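Local coordinates for protein sulfite dehydrogenase (Paracoccus pantotrophus, PDB 2XTS) that oxidises protein-bound sulfane sulfur as the molybdenum-cofactor subunit of the SoxCD complex, which pairs it with a heme-bearing cytochrome partner, at residues A[151-156]-A[186-191]; A[181-186]-A[211-216]; A[288-293]-A[342-347]; A[317-320]-A[324-327]. One frame throughout, in Å; residues are numbered along the deposited sequence. Where two conformers were deposited one is given.

Interaction 1 (A[151-156]-A[186-191]); sequences VPLSVL and EKVMDD
Leu153 and Val188 form the close-packed part of this contact, two branched side chains crossing at about a right angle between short helices. Val188 CG1 sits 3.9 Å from Leu153 CB and is also near the far branch, 4.1 Å from Leu153 CD1, so one methyl touches both the root and the end of the leucine. Both residues are buried, and the meeting is purely apolar.

One residue further along each helix the packing thins out toward solvent. Met189 sets out away from the 151-156 segment, but turns at chi2 (-57°) and chi3 (-73°) fold its thioether back over Ser154. The CE methyl of Met189 then comes to 3.7 Å from Ser154 CB, with SD close to the same carbon, and the exposed methionine lies against the serine's carbon rather than its hydroxyl.

The polar groups here are joined through water. One water accepts from Ser154 N at 3.1 Å and lies 2.7 Å from Val188 O, within hydrogen-bonding distance, bridging the first turn of one helix to a backbone carbonyl of the other. A second water lies 3.2 Å from Ser154 OG, which chi1 of 61° places between the backbone N and the carbonyl carbon, and 2.9 Å from Asp190 O.

Pro152 is the N-cap of helix 153-160, where strand 143-152 gives way to it. On the buried side Leu153 and Val188 both rest on Leu169 of strand 168-173, while Leu153 also reaches Leu194 of strand 193-198, so helix 153-160 touches two sheets through this one leucine and Val188 of helix 185-191 joins it on the first.

Interaction 2 (A[181-186]-A[211-216]); sequences RSFPME and ARLVVP. With MTE (phosphonic acidmono-(2-amino-5,6-dimercapto-4-oxo-3,7,8a,9,10,10a-hexahydro-4H-8-oxa-1,3,9,10-tetraaza-anthracen-7-ylmethyl)ester), chain E.
Phe183 pushes its ring from strand 181-184 toward Leu213 and Val215, which come to meet it from the opposite direction. With CG anti to the carbonyl carbon (chi1 -65°), the ring is carried away from its own strand, its CB lying beside Val188 of the following helix. Further out, Phe183 CE2 meets both methyls of Val215 at the ring edge, with CG1 in the ring plane and CG2 near it, Val215 CG2 lying 3.8 Å from Phe183 CE2. At the tip, Phe183 CZ is 4.0 Å from Leu213 CD1, which approaches obliquely, and CE1 brushes the same methyl.

This buried apolar joint lies in the molybdopterin-binding domain of the sulfite oxidase family and ties the edge strand of one sheet to a strand of another, the strand that also carries a cofactor anchor. Arg212 presents the edge of its guanidinium to the MTE phosphate end. Arg212 NH1 donates to MTE O3P at 2.7 Å (159°), and Arg212 NH2 donates almost straight to the ester oxygen O4' of MTE at 3.1 Å (175°). NH2 also bonds Trp223 O, while NE makes a weak bond to Leu213 O. A leucine here would probably leave the phosphate without this paired grip and its charge less well balanced. Lys225 NZ is another hydrogen-bond partner of the cofactor.

Interaction 3 (A[288-293]-A[342-347]); sequences GLAWSG and SRAVDE
Ser292 and Asp346 are turned toward one another by their first torsions. A chi1 of 180° extends the serine OG away from its backbone N, while a chi1 of 73° lifts the aspartate CG between the backbone N and the carbonyl carbon. The result is a short hydrogen bond, with Ser292 OG donating to Asp346 OD2 at 2.7 Å. The hydroxyl comes to the anti side of that oxygen, 24° out of the carboxylate plane, and the Ser292 CB lies 3.8 Å from Asp346 CB, so the carbon stems pack as well.

Two residues back on each strand, Ala290 CB faces Ala344 CB at 4.2 Å. The two small side chains meet methyl to methyl, and the CA atoms of Ala290 and Ala344 are 6.1 Å apart. Strands 282-291 and 338-346 are not neighbours in their sheet; their inner faces meet across the interior, consistent with the immunoglobulin-like sandwich of this dimerisation domain.

The polar pair is anchored at both ends. Ser292 OG also takes the N-H of Asn294, an ST turn just where the strand gives way to loop, and the other aspartate oxygen, OD1, bonds Thr348 OG1. An alanine in place of Asp346 would probably leave the Ser292 hydroxyl without its carboxylate acceptor and the Thr348 hydroxyl without its mate.

Because the carboxylate is buried and each of its oxygens has a hydroxyl partner, its negative charge is probably stabilised by hydrogen bonds from neutral groups, with no cation paired to it in this contact.

Interaction 4 (A[317-320]-A[324-327]); sequences GQAL and LTRF
The loop joining two antiparallel neighbours, strands 311-316 and 325-333, folds back here on the start of its own second strand, bringing Gln318 and Ala319 against Thr325. The direct touch is slight and comes from one methyl. Thr325 CG2, anti to the backbone N, is 3.8 Å from Gln318 O and 3.9 Å from Ala319 CB.

Most of the join is made by three waters. The first donates to Gln318 O and accepts from Arg326 N at 2.9 Å, standing in for a direct backbone bond across the opening hairpin. The second also reaches Gln318 O, accepts from Leu320 N at 3.0 Å, and lies 2.8 Å from Leu324 O. Gln318 O thus has two waters within hydrogen-bonding distance. The third links backbone to side chain, donating to Leu320 O at 2.7 Å and lying 2.8 Å from Thr325 OG1. That hydroxyl, anti to the carbonyl carbon at chi1 -53°, is also hydrogen-bonded to Ala323 O within the loop, so it has two polar partners.

Gly317 leads into this path with phi 98° and psi -152°, where a side chain would be jammed against the preceding carbonyl oxygen.

Beyond the loop, Gln318 packs on Leu320 of the second subunit. Inside, Thr325 rests on Ile315 of strand 311-316 and on Ile297 of strand 297-303, and Leu324 extends to Leu289 of strand 282-291 and to Ile143 of strand 143-152 in the cofactor domain.

The four contacts fall into two pairs. Interactions 1 and 2, centred 8 Å apart, share helix 185-191: Lys187 NZ reaches Pro216 O at 2.9 Å, and Lys187 CE packs on Val215 CG1 at 3.9 Å. Of the four, interaction 2 alone holds a residue bonded to the cofactor, Arg212, whereas the Leu153 side chain of interaction 1 is about 13 Å from MTE. The Val215 side chain lies about 11 Å from the molybdenum oxide. Interactions 3 and 4 lie in the dimerisation domain, their centres 9 Å apart, and are stitched by Ala290 N to Thr325 O at 2.8 Å, interaction 4 being nested within the loop that interaction 3 closes. Between the pairs, centres are 23 to 26 Å apart.

Interaction 1 (A[151-156]-A[186-191])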
loop_
_atom_site.group_PDB
_atom_site.type_symbol
_atom_site.label_atom_id
_atom_site.label_comp_id
_atom_site.label_asym_id
_atom_site.label_seq_id
_atom_site.Cartn_x
_atom_site.Cartn_y
_atom_site.Cartn_z
ATOM N N VAL A 151 2.125 2.342 -18.370
ATOM C CA VAL A 151 2.617 2.966 -19.583
ATOM C C VAL A 151 1.606 4.037 -20.000
ATOM O O VAL A 151 0.402 3.775 -20.015
ATOM C CB VAL A 151 2.782 1.906 -20.702
ATOM C CG1 VAL A 151 3.126 2.552 -22.027
ATOM C CG2 VAL A 151 3.793 0.830 -20.305
ATOM N N PRO A 152 2.082 5.241 -20.374
ATOM C CA PRO A 152 1.151 6.257 -20.855
ATOM C C PRO A 152 0.465 5.836 -22.132
ATOM O O PRO A 152 1.101 5.252 -23.025
ATOM C CB PRO A 152 2.029 7.465 -21.132
ATOM C CG PRO A 152 3.406 7.039 -20.985
ATOM C CD PRO A 152 3.484 5.693 -20.396
ATOM N N LEU A 153 -0.824 6.139 -22.260
ATOM C CA LEU A 153 -1.492 5.824 -23.525
ATOM C C LEU A 153 -0.817 6.470 -24.728
ATOM O O LEU A 153 -0.831 5.902 -25.820
ATOM C CB LEU A 153 -2.979 6.186 -23.507
ATOM C CG LEU A 153 -3.872 5.369 -22.568
ATOM C CD1 LEU A 153 -5.350 5.636 -22.895
ATOM C CD2 LEU A 153 -3.540 3.871 -22.585
ATOM N N SER A 154 -0.237 7.649 -24.531
ATOM C CA SER A 154 0.422 8.333 -25.643
ATOM C C SER A 154 1.479 7.463 -26.307
ATOM O O SER A 154 1.607 7.468 -27.537
ATOM C CB SER A 154 1.038 9.634 -25.161
ATOM O OG SER A 154 2.023 9.424 -24.172
ATOM N N VAL A 155 2.241 6.700 -25.531
ATOM C CA VAL A 155 3.298 5.904 -26.133
ATOM C C VAL A 155 2.736 4.684 -26.869
ATOM O O VAL A 155 3.264 4.293 -27.917
ATOM C CB VAL A 155 4.383 5.506 -25.131
ATOM C CG1 VAL A 155 5.550 4.860 -25.868
ATOM C CG2 VAL A 155 4.880 6.733 -24.347
ATOM N N LEU A 156 1.653 4.099 -26.361
ATOM C CA LEU A 156 1.015 2.978 -27.064
ATOM C C LEU A 156 0.397 3.448 -28.364
ATOM O O LEU A 156 0.531 2.797 -29.408
ATOM C CB LEU A 156 -0.067 2.364 -26.199
ATOM C CG LEU A 156 0.428 1.772 -24.885
ATOM C CD1 LEU A 156 -0.785 1.259 -24.091
ATOM C CD2 LEU A 156 1.427 0.672 -25.114
ATOM N N GLU A 186 -7.288 15.020 -26.085
ATOM C CA GLU A 186 -6.459 15.871 -25.234
ATOM C C GLU A 186 -6.195 15.265 -23.852
ATOM O O GLU A 186 -5.100 15.341 -23.323
ATOM C CB GLU A 186 -7.080 17.259 -25.065
ATOM C CG GLU A 186 -6.181 18.236 -24.326
ATOM C CD GLU A 186 -6.790 19.619 -24.138
ATOM O OE1 GLU A 186 -7.963 19.852 -24.513
ATOM O OE2 GLU A 186 -6.077 20.486 -23.607
ATOM N N LYS A 187 -7.201 14.632 -23.278
ATOM C CA LYS A 187 -7.011 13.985 -21.987
ATOM C C LYS A 187 -6.142 12.744 -22.113
ATOM O O LYS A 187 -5.239 12.515 -21.310
ATOM C CB LYS A 187 -8.360 13.633 -21.353
ATOM C CG LYS A 187 -8.257 12.850 -20.023
ATOM C CD LYS A 187 -7.572 13.647 -18.929
ATOM C CE LYS A 187 -7.641 12.958 -17.571
ATOM N NZ LYS A 187 -6.829 13.635 -16.527
ATOM N N VAL A 188 -6.444 11.930 -23.108
ATOM C CA VAL A 188 -5.665 10.726 -23.387
ATOM C C VAL A 188 -4.177 11.026 -23.451
ATOM O O VAL A 188 -3.363 10.303 -22.884
ATOM C CB VAL A 188 -6.121 10.094 -24.747
ATOM C CG1 VAL A 188 -5.193 8.973 -25.197
ATOM C CG2 VAL A 188 -7.585 9.612 -24.679
ATOM N N MET A 189 -3.838 12.071 -24.197
ATOM C CA MET A 189 -2.456 12.432 -24.444
ATOM C C MET A 189 -1.791 13.129 -23.275
ATOM O O MET A 189 -0.568 13.295 -23.278
ATOM C CB MET A 189 -2.384 13.307 -25.693
ATOM C CG MET A 189 -2.744 12.575 -26.959
ATOM S SD MET A 189 -1.745 11.111 -27.299
ATOM C CE MET A 189 -0.184 11.835 -27.806
ATOM N N ASP A 190 -2.573 13.552 -22.285
ATOM C CA ASP A 190 -2.066 14.252 -21.101
ATOM C C ASP A 190 -1.550 13.215 -20.082
ATOM O O ASP A 190 -0.340 12.986 -20.015
ATOM C CB ASP A 190 -3.166 15.168 -20.540
ATOM C CG ASP A 190 -2.759 15.908 -19.273
ATOM O OD1 ASP A 190 -1.622 15.739 -18.772
ATOM O OD2 ASP A 190 -3.628 16.642 -18.758
ATOM N N ASP A 191 -2.436 12.571 -19.323
ATOM C CA ASP A 191 -2.006 11.754 -18.196
ATOM C C ASP A 191 -2.766 10.442 -18.022
ATOM O O ASP A 191 -2.710 9.834 -16.962
ATOM C CB ASP A 191 -2.057 12.572 -16.901
ATOM C CG ASP A 191 -3.446 13.062 -16.550
ATOM O OD1 ASP A 191 -4.391 12.878 -17.356
ATOM O OD2 ASP A 191 -3.584 13.660 -15.458
HETATM O O HOH W 1 -0.955 9.414 -22.143
HETATM O O HOH W 2 1.142 11.081 -21.563
#

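Interaction 2 (A[181-186]-A[211-216])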
loop_
_atom_site.group_PDB
_atom_site.type_symbol
_atom_site.label_atom_id
_atom_site.label_comp_id
_atom_site.label_asym_id
_atom_site.label_seq_id
_atom_site.Cartn_x
_atom_site.Cartn_y
_atom_site.Cartn_z
ATOM N N ARG A 181 -16.254 3.557 -22.726
ATOM C CA ARG A 181 -16.318 4.982 -22.479
ATOM C C ARG A 181 -15.480 5.737 -23.501
ATOM O O ARG A 181 -14.403 5.283 -23.892
ATOM C CB ARG A 181 -15.841 5.346 -21.053
ATOM C CG ARG A 181 -16.802 4.973 -19.937
ATOM C CD ARG A 181 -18.135 5.678 -20.049
ATOM N NE ARG A 181 -18.064 7.120 -20.005
ATOM C CZ ARG A 181 -18.173 7.892 -18.934
ATOM N NH1 ARG A 181 -18.341 7.394 -17.728
ATOM N NH2 ARG A 181 -18.134 9.200 -19.073
ATOM N N SER A 182 -15.958 6.932 -23.855
ATOM C CA SER A 182 -15.298 7.823 -24.798
ATOM C C SER A 182 -14.495 8.914 -24.101
ATOM O O SER A 182 -14.962 9.545 -23.148
ATOM C CB SER A 182 -16.343 8.492 -25.658
ATOM O OG SER A 182 -17.145 7.545 -26.329
ATOM N N PHE A 183 -13.280 9.164 -24.601
ATOM C CA PHE A 183 -12.375 10.170 -24.041
ATOM C C PHE A 183 -11.956 11.146 -25.138
ATOM O O PHE A 183 -11.593 10.716 -26.227
ATOM C CB PHE A 183 -11.071 9.502 -23.590
ATOM C CG PHE A 183 -11.188 8.533 -22.468
ATOM C CD1 PHE A 183 -11.719 7.289 -22.663
ATOM C CD2 PHE A 183 -10.688 8.844 -21.220
ATOM C CE1 PHE A 183 -11.788 6.388 -21.603
ATOM C CE2 PHE A 183 -10.724 7.932 -20.177
ATOM C CZ PHE A 183 -11.301 6.718 -20.364
ATOM N N PRO A 184 -11.905 12.447 -24.836
ATOM C CA PRO A 184 -11.275 13.349 -25.795
ATOM C C PRO A 184 -9.776 13.099 -25.873
ATOM O O PRO A 184 -9.133 12.843 -24.861
ATOM C CB PRO A 184 -11.560 14.730 -25.211
ATOM C CG PRO A 184 -11.687 14.509 -23.779
ATOM C CD PRO A 184 -12.241 13.145 -23.581
ATOM N N MET A 185 -9.208 13.233 -27.065
ATOM C CA MET A 185 -7.794 12.918 -27.259
ATOM C C MET A 185 -6.886 13.798 -26.395
ATOM O O MET A 185 -5.852 13.346 -25.946
ATOM C CB MET A 185 -7.412 13.052 -28.745
ATOM C CG MET A 185 -6.119 12.354 -29.173
ATOM S SD MET A 185 -6.018 10.579 -28.771
ATOM C CE MET A 185 -7.537 9.951 -29.434
ATOM N N GLU A 186 -7.288 15.020 -26.085
ATOM C CA GLU A 186 -6.459 15.871 -25.234
ATOM C C GLU A 186 -6.195 15.265 -23.852
ATOM O O GLU A 186 -5.100 15.341 -23.323
ATOM C CB GLU A 186 -7.080 17.259 -25.065
ATOM C CG GLU A 186 -6.181 18.236 -24.326
ATOM C CD GLU A 186 -6.790 19.619 -24.138
ATOM O OE1 GLU A 186 -7.963 19.852 -24.513
ATOM O OE2 GLU A 186 -6.077 20.486 -23.607
ATOM N N ALA A 211 -4.472 -5.325 -16.362
ATOM C CA ALA A 211 -4.303 -3.976 -16.848
ATOM C C ALA A 211 -5.600 -3.184 -16.784
ATOM O O ALA A 211 -6.658 -3.666 -17.201
ATOM C CB ALA A 211 -3.763 -4.008 -18.308
ATOM N N ARG A 212 -5.516 -1.948 -16.291
ATOM C CA ARG A 212 -6.649 -1.025 -16.237
ATOM C C ARG A 212 -6.223 0.352 -16.712
ATOM O O ARG A 212 -5.038 0.680 -16.675
ATOM C CB ARG A 212 -7.237 -0.907 -14.823
ATOM C CG ARG A 212 -6.427 -0.003 -13.885
ATOM C CD ARG A 212 -7.072 0.150 -12.528
ATOM N NE ARG A 212 -8.428 0.686 -12.646
ATOM C CZ ARG A 212 -9.348 0.583 -11.694
ATOM N NH1 ARG A 212 -9.024 0.157 -10.482
ATOM N NH2 ARG A 212 -10.590 0.988 -11.933
ATOM N N LEU A 213 -7.194 1.182 -17.079
ATOM C CA LEU A 213 -6.926 2.594 -17.209
ATOM C C LEU A 213 -6.959 3.314 -15.877
ATOM O O LEU A 213 -7.809 3.039 -15.037
ATOM C CB LEU A 213 -7.937 3.258 -18.147
ATOM C CG LEU A 213 -7.967 2.731 -19.581
ATOM C CD1 LEU A 213 -8.920 3.551 -20.456
ATOM C CD2 LEU A 213 -6.567 2.697 -20.193
ATOM N N VAL A 214 -6.036 4.256 -15.747
ATOM C CA VAL A 214 -5.952 5.212 -14.649
ATOM C C VAL A 214 -6.145 6.579 -15.296
ATOM O O VAL A 214 -5.414 6.938 -16.241
ATOM C CB VAL A 214 -4.614 5.094 -13.878
ATOM C CG1 VAL A 214 -4.416 6.272 -12.947
ATOM C CG2 VAL A 214 -4.618 3.797 -13.117
ATOM N N VAL A 215 -7.181 7.310 -14.849
ATOM C CA VAL A 215 -7.637 8.560 -15.500
ATOM C C VAL A 215 -7.671 9.669 -14.444
ATOM O O VAL A 215 -8.707 9.923 -13.820
ATOM C CB VAL A 215 -9.036 8.356 -16.136
ATOM C CG1 VAL A 215 -9.382 9.550 -17.026
ATOM C CG2 VAL A 215 -9.110 6.999 -16.895
ATOM N N PRO A 216 -6.519 10.287 -14.172
ATOM C CA PRO A 216 -6.419 11.130 -12.991
ATOM C C PRO A 216 -7.472 12.241 -12.928
ATOM O O PRO A 216 -7.678 12.998 -13.875
ATOM C CB PRO A 216 -5.015 11.677 -13.077
ATOM C CG PRO A 216 -4.272 10.570 -13.730
ATOM C CD PRO A 216 -5.197 10.095 -14.786
HETATM N N1 MTE E . -14.272 -1.508 -15.992
HETATM C C2 MTE E . -14.916 -2.555 -16.495
HETATM N N2 MTE E . -14.345 -3.243 -17.508
HETATM N N3 MTE E . -16.104 -2.965 -16.012
HETATM C C4 MTE E . -16.738 -2.326 -14.987
HETATM O O4 MTE E . -17.833 -2.776 -14.589
HETATM N N5 MTE E . -16.672 -0.363 -13.425
HETATM C C6 MTE E . -16.184 0.996 -13.440
HETATM C C7 MTE E . -14.670 1.130 -13.493
HETATM N N8 MTE E . -14.136 0.307 -14.547
HETATM C C9 MTE E . -16.109 -1.156 -14.408
HETATM C C10 MTE E . -14.818 -0.763 -14.985
HETATM C "C1'" MTE E . -16.707 1.830 -12.284
HETATM S "S1'" MTE E . -18.368 2.379 -12.325
HETATM C "C2'" MTE E . -15.904 2.226 -11.268
HETATM S "S2'" MTE E . -16.435 3.319 -10.052
HETATM C "C3'" MTE E . -14.476 1.725 -11.218
HETATM O "O3'" MTE E . -14.148 0.757 -12.229
HETATM C "C4'" MTE E . -14.212 1.044 -9.889
HETATM O "O4'" MTE E . -12.835 0.648 -9.815
HETATM P P MTE E . -12.479 -0.443 -8.696
HETATM O O1P MTE E . -12.889 0.323 -7.402
HETATM O O2P MTE E . -13.330 -1.660 -8.860
HETATM O O3P MTE E . -11.004 -0.627 -8.788
#

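Interaction 3 (A[288-293]-A[342-347])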
loop_
_atom_site.group_PDB
_atom_site.type_symbol
_atom_site.label_atom_id
_atom_site.label_comp_id
_atom_site.label_asym_id
_atom_site.label_seq_id
_atom_site.Cartn_x
_atom_site.Cartn_y
_atom_site.Cartn_z
ATOM N N GLY A 288 -9.279 13.473 8.582
ATOM C CA GLY A 288 -10.070 13.228 7.404
ATOM C C GLY A 288 -9.304 13.280 6.118
ATOM O O GLY A 288 -8.081 13.442 6.088
ATOM N N LEU A 289 -10.077 13.127 5.041
ATOM C CA LEU A 289 -9.550 13.079 3.692
ATOM C C LEU A 289 -10.116 14.218 2.834
ATOM O O LEU A 289 -11.278 14.580 2.959
ATOM C CB LEU A 289 -9.926 11.764 3.010
ATOM C CG LEU A 289 -9.203 10.537 3.544
ATOM C CD1 LEU A 289 -9.929 9.266 3.119
ATOM C CD2 LEU A 289 -7.753 10.580 3.097
ATOM N N ALA A 290 -9.271 14.779 1.981
ATOM C CA ALA A 290 -9.687 15.786 0.998
ATOM C C ALA A 290 -9.041 15.424 -0.335
ATOM O O ALA A 290 -7.956 14.827 -0.354
ATOM C CB ALA A 290 -9.259 17.166 1.429
ATOM N N TRP A 291 -9.679 15.796 -1.439
ATOM C CA TRP A 291 -9.177 15.452 -2.754
ATOM C C TRP A 291 -9.878 16.312 -3.806
ATOM O O TRP A 291 -10.961 16.826 -3.560
ATOM C CB TRP A 291 -9.380 13.961 -3.048
ATOM C CG TRP A 291 -10.799 13.479 -3.049
ATOM C CD1 TRP A 291 -11.573 13.297 -4.148
ATOM C CD2 TRP A 291 -11.611 13.089 -1.925
ATOM N NE1 TRP A 291 -12.796 12.828 -3.804
ATOM C CE2 TRP A 291 -12.861 12.703 -2.445
ATOM C CE3 TRP A 291 -11.416 13.045 -0.542
ATOM C CZ2 TRP A 291 -13.895 12.238 -1.640
ATOM C CZ3 TRP A 291 -12.442 12.590 0.253
ATOM C CH2 TRP A 291 -13.670 12.193 -0.298
ATOM N N SER A 292 -9.272 16.454 -4.975
ATOM C CA SER A 292 -9.862 17.182 -6.072
ATOM C C SER A 292 -9.360 16.674 -7.404
ATOM O O SER A 292 -8.150 16.520 -7.584
ATOM C CB SER A 292 -9.510 18.654 -5.992
ATOM O OG SER A 292 -10.110 19.325 -7.068
ATOM N N GLY A 293 -10.271 16.498 -8.360
ATOM C CA GLY A 293 -9.895 16.182 -9.709
ATOM C C GLY A 293 -9.334 17.348 -10.480
ATOM O O GLY A 293 -8.871 17.175 -11.586
ATOM N N SER A 342 -16.126 19.581 7.236
ATOM C CA SER A 342 -14.889 19.918 6.592
ATOM C C SER A 342 -15.182 20.496 5.210
ATOM O O SER A 342 -16.154 20.101 4.540
ATOM C CB SER A 342 -13.957 18.719 6.520
ATOM O OG SER A 342 -14.511 17.630 5.804
ATOM N N ARG A 343 -14.329 21.418 4.788
ATOM C CA ARG A 343 -14.497 22.132 3.515
ATOM C C ARG A 343 -13.147 22.234 2.813
ATOM O O ARG A 343 -12.247 22.933 3.302
ATOM C CB ARG A 343 -15.076 23.521 3.775
ATOM C CG ARG A 343 -15.316 24.386 2.574
ATOM C CD ARG A 343 -15.903 25.727 3.035
ATOM N NE ARG A 343 -14.934 26.539 3.777
ATOM C CZ ARG A 343 -15.217 27.681 4.403
ATOM N NH1 ARG A 343 -16.462 28.139 4.438
ATOM N NH2 ARG A 343 -14.257 28.350 5.032
ATOM N N ALA A 344 -13.010 21.533 1.683
ATOM C CA ALA A 344 -11.772 21.546 0.908
ATOM C C ALA A 344 -11.664 22.734 -0.036
ATOM O O ALA A 344 -12.676 23.208 -0.564
ATOM C CB ALA A 344 -11.671 20.285 0.098
ATOM N N VAL A 345 -10.437 23.191 -0.271
ATOM C CA VAL A 345 -10.127 24.211 -1.249
ATOM C C VAL A 345 -9.023 23.649 -2.119
ATOM O O VAL A 345 -8.078 23.045 -1.618
ATOM C CB VAL A 345 -9.650 25.514 -0.589
ATOM C CG1 VAL A 345 -9.394 26.601 -1.668
ATOM C CG2 VAL A 345 -10.665 25.966 0.473
ATOM N N ASP A 346 -9.158 23.785 -3.439
ATOM C CA ASP A 346 -8.106 23.327 -4.334
ATOM C C ASP A 346 -7.360 24.490 -4.987
ATOM O O ASP A 346 -7.719 25.654 -4.828
ATOM C CB ASP A 346 -8.594 22.265 -5.339
ATOM C CG ASP A 346 -9.470 22.799 -6.437
ATOM O OD1 ASP A 346 -9.308 23.976 -6.843
ATOM O OD2 ASP A 346 -10.303 22.001 -6.925
ATOM N N GLU A 347 -6.317 24.158 -5.736
ATOM C CA GLU A 347 -5.423 25.171 -6.296
ATOM C C GLU A 347 -6.068 26.079 -7.325
ATOM O O GLU A 347 -5.493 27.104 -7.688
ATOM C CB GLU A 347 -4.176 24.526 -6.892
ATOM C CG GLU A 347 -4.455 23.663 -8.097
ATOM C CD GLU A 347 -3.172 23.112 -8.673
ATOM O OE1 GLU A 347 -2.903 21.914 -8.483
ATOM O OE2 GLU A 347 -2.395 23.897 -9.279
#

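Interaction 4 (A[317-320]-A[324-327])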
loop_
_atom_site.group_PDB
_atom_site.type_symbol
_atom_site.label_atom_id
_atom_site.label_comp_id
_atom_site.label_asym_id
_atom_site.label_seq_id
_atom_site.Cartn_x
_atom_site.Cartn_y
_atom_site.Cartn_z
ATOM N N GLY A 317 1.359 15.223 5.535
ATOM C CA GLY A 317 1.957 14.643 4.336
ATOM C C GLY A 317 1.886 15.640 3.209
ATOM O O GLY A 317 1.838 16.851 3.435
ATOM N N GLN A 318 1.840 15.141 1.994
ATOM C CA GLN A 318 1.798 15.968 0.805
ATOM C C GLN A 318 0.378 16.115 0.301
ATOM O O GLN A 318 -0.508 15.327 0.615
ATOM C CB GLN A 318 2.636 15.348 -0.309
ATOM C CG GLN A 318 4.109 15.268 -0.001
ATOM C CD GLN A 318 4.885 14.712 -1.148
ATOM O OE1 GLN A 318 4.933 13.509 -1.336
ATOM N NE2 GLN A 318 5.465 15.575 -1.942
ATOM N N ALA A 319 0.164 17.168 -0.470
ATOM C CA ALA A 319 -1.043 17.362 -1.260
ATOM C C ALA A 319 -0.683 17.205 -2.718
ATOM O O ALA A 319 -0.318 18.167 -3.400
ATOM C CB ALA A 319 -1.675 18.729 -0.977
ATOM N N LEU A 320 -0.710 15.956 -3.184
ATOM C CA LEU A 320 -0.358 15.648 -4.566
ATOM C C LEU A 320 -1.532 15.905 -5.505
ATOM O O LEU A 320 -2.693 15.858 -5.083
ATOM C CB LEU A 320 0.089 14.182 -4.692
ATOM C CG LEU A 320 1.354 13.793 -3.923
ATOM C CD1 LEU A 320 1.702 12.305 -4.087
ATOM C CD2 LEU A 320 2.486 14.693 -4.385
ATOM N N LEU A 324 -5.743 11.600 -2.910
ATOM C CA LEU A 324 -6.192 11.776 -1.543
ATOM C C LEU A 324 -5.143 12.480 -0.718
ATOM O O LEU A 324 -3.939 12.263 -0.857
ATOM C CB LEU A 324 -6.552 10.452 -0.864
ATOM C CG LEU A 324 -7.800 9.712 -1.332
ATOM C CD1 LEU A 324 -8.013 8.471 -0.457
ATOM C CD2 LEU A 324 -8.999 10.596 -1.252
ATOM N N THR A 325 -5.635 13.323 0.179
ATOM C CA THR A 325 -4.837 14.177 1.041
ATOM C C THR A 325 -5.399 14.081 2.452
ATOM O O THR A 325 -6.601 14.235 2.655
ATOM C CB THR A 325 -4.904 15.620 0.499
ATOM O OG1 THR A 325 -4.541 15.607 -0.888
ATOM C CG2 THR A 325 -4.000 16.578 1.270
ATOM N N ARG A 326 -4.526 13.832 3.420
ATOM C CA ARG A 326 -4.920 13.672 4.813
ATOM C C ARG A 326 -4.840 14.991 5.530
ATOM O O ARG A 326 -3.868 15.701 5.375
ATOM C CB ARG A 326 -3.983 12.675 5.472
ATOM C CG ARG A 326 -4.230 12.427 6.963
ATOM C CD ARG A 326 -5.606 11.866 7.334
ATOM N NE ARG A 326 -5.895 10.633 6.601
ATOM C CZ ARG A 326 -7.006 9.917 6.722
ATOM N NH1 ARG A 326 -7.978 10.293 7.540
ATOM N NH2 ARG A 326 -7.178 8.842 5.971
ATOM N N PHE A 327 -5.869 15.320 6.308
ATOM C CA PHE A 327 -5.840 16.502 7.177
ATOM C C PHE A 327 -6.155 16.147 8.607
ATOM O O PHE A 327 -6.832 15.153 8.891
ATOM C CB PHE A 327 -6.797 17.623 6.697
ATOM C CG PHE A 327 -8.268 17.284 6.788
ATOM C CD1 PHE A 327 -8.996 17.560 7.941
ATOM C CD2 PHE A 327 -8.932 16.706 5.717
ATOM C CE1 PHE A 327 -10.347 17.245 8.015
ATOM C CE2 PHE A 327 -10.295 16.396 5.787
ATOM C CZ PHE A 327 -10.996 16.661 6.925
HETATM O O HOH W 3 -1.684 13.953 2.778
HETATM O O HOH W 4 -1.627 13.640 -1.504
HETATM O O HOH W 5 -4.170 17.110 -3.199
#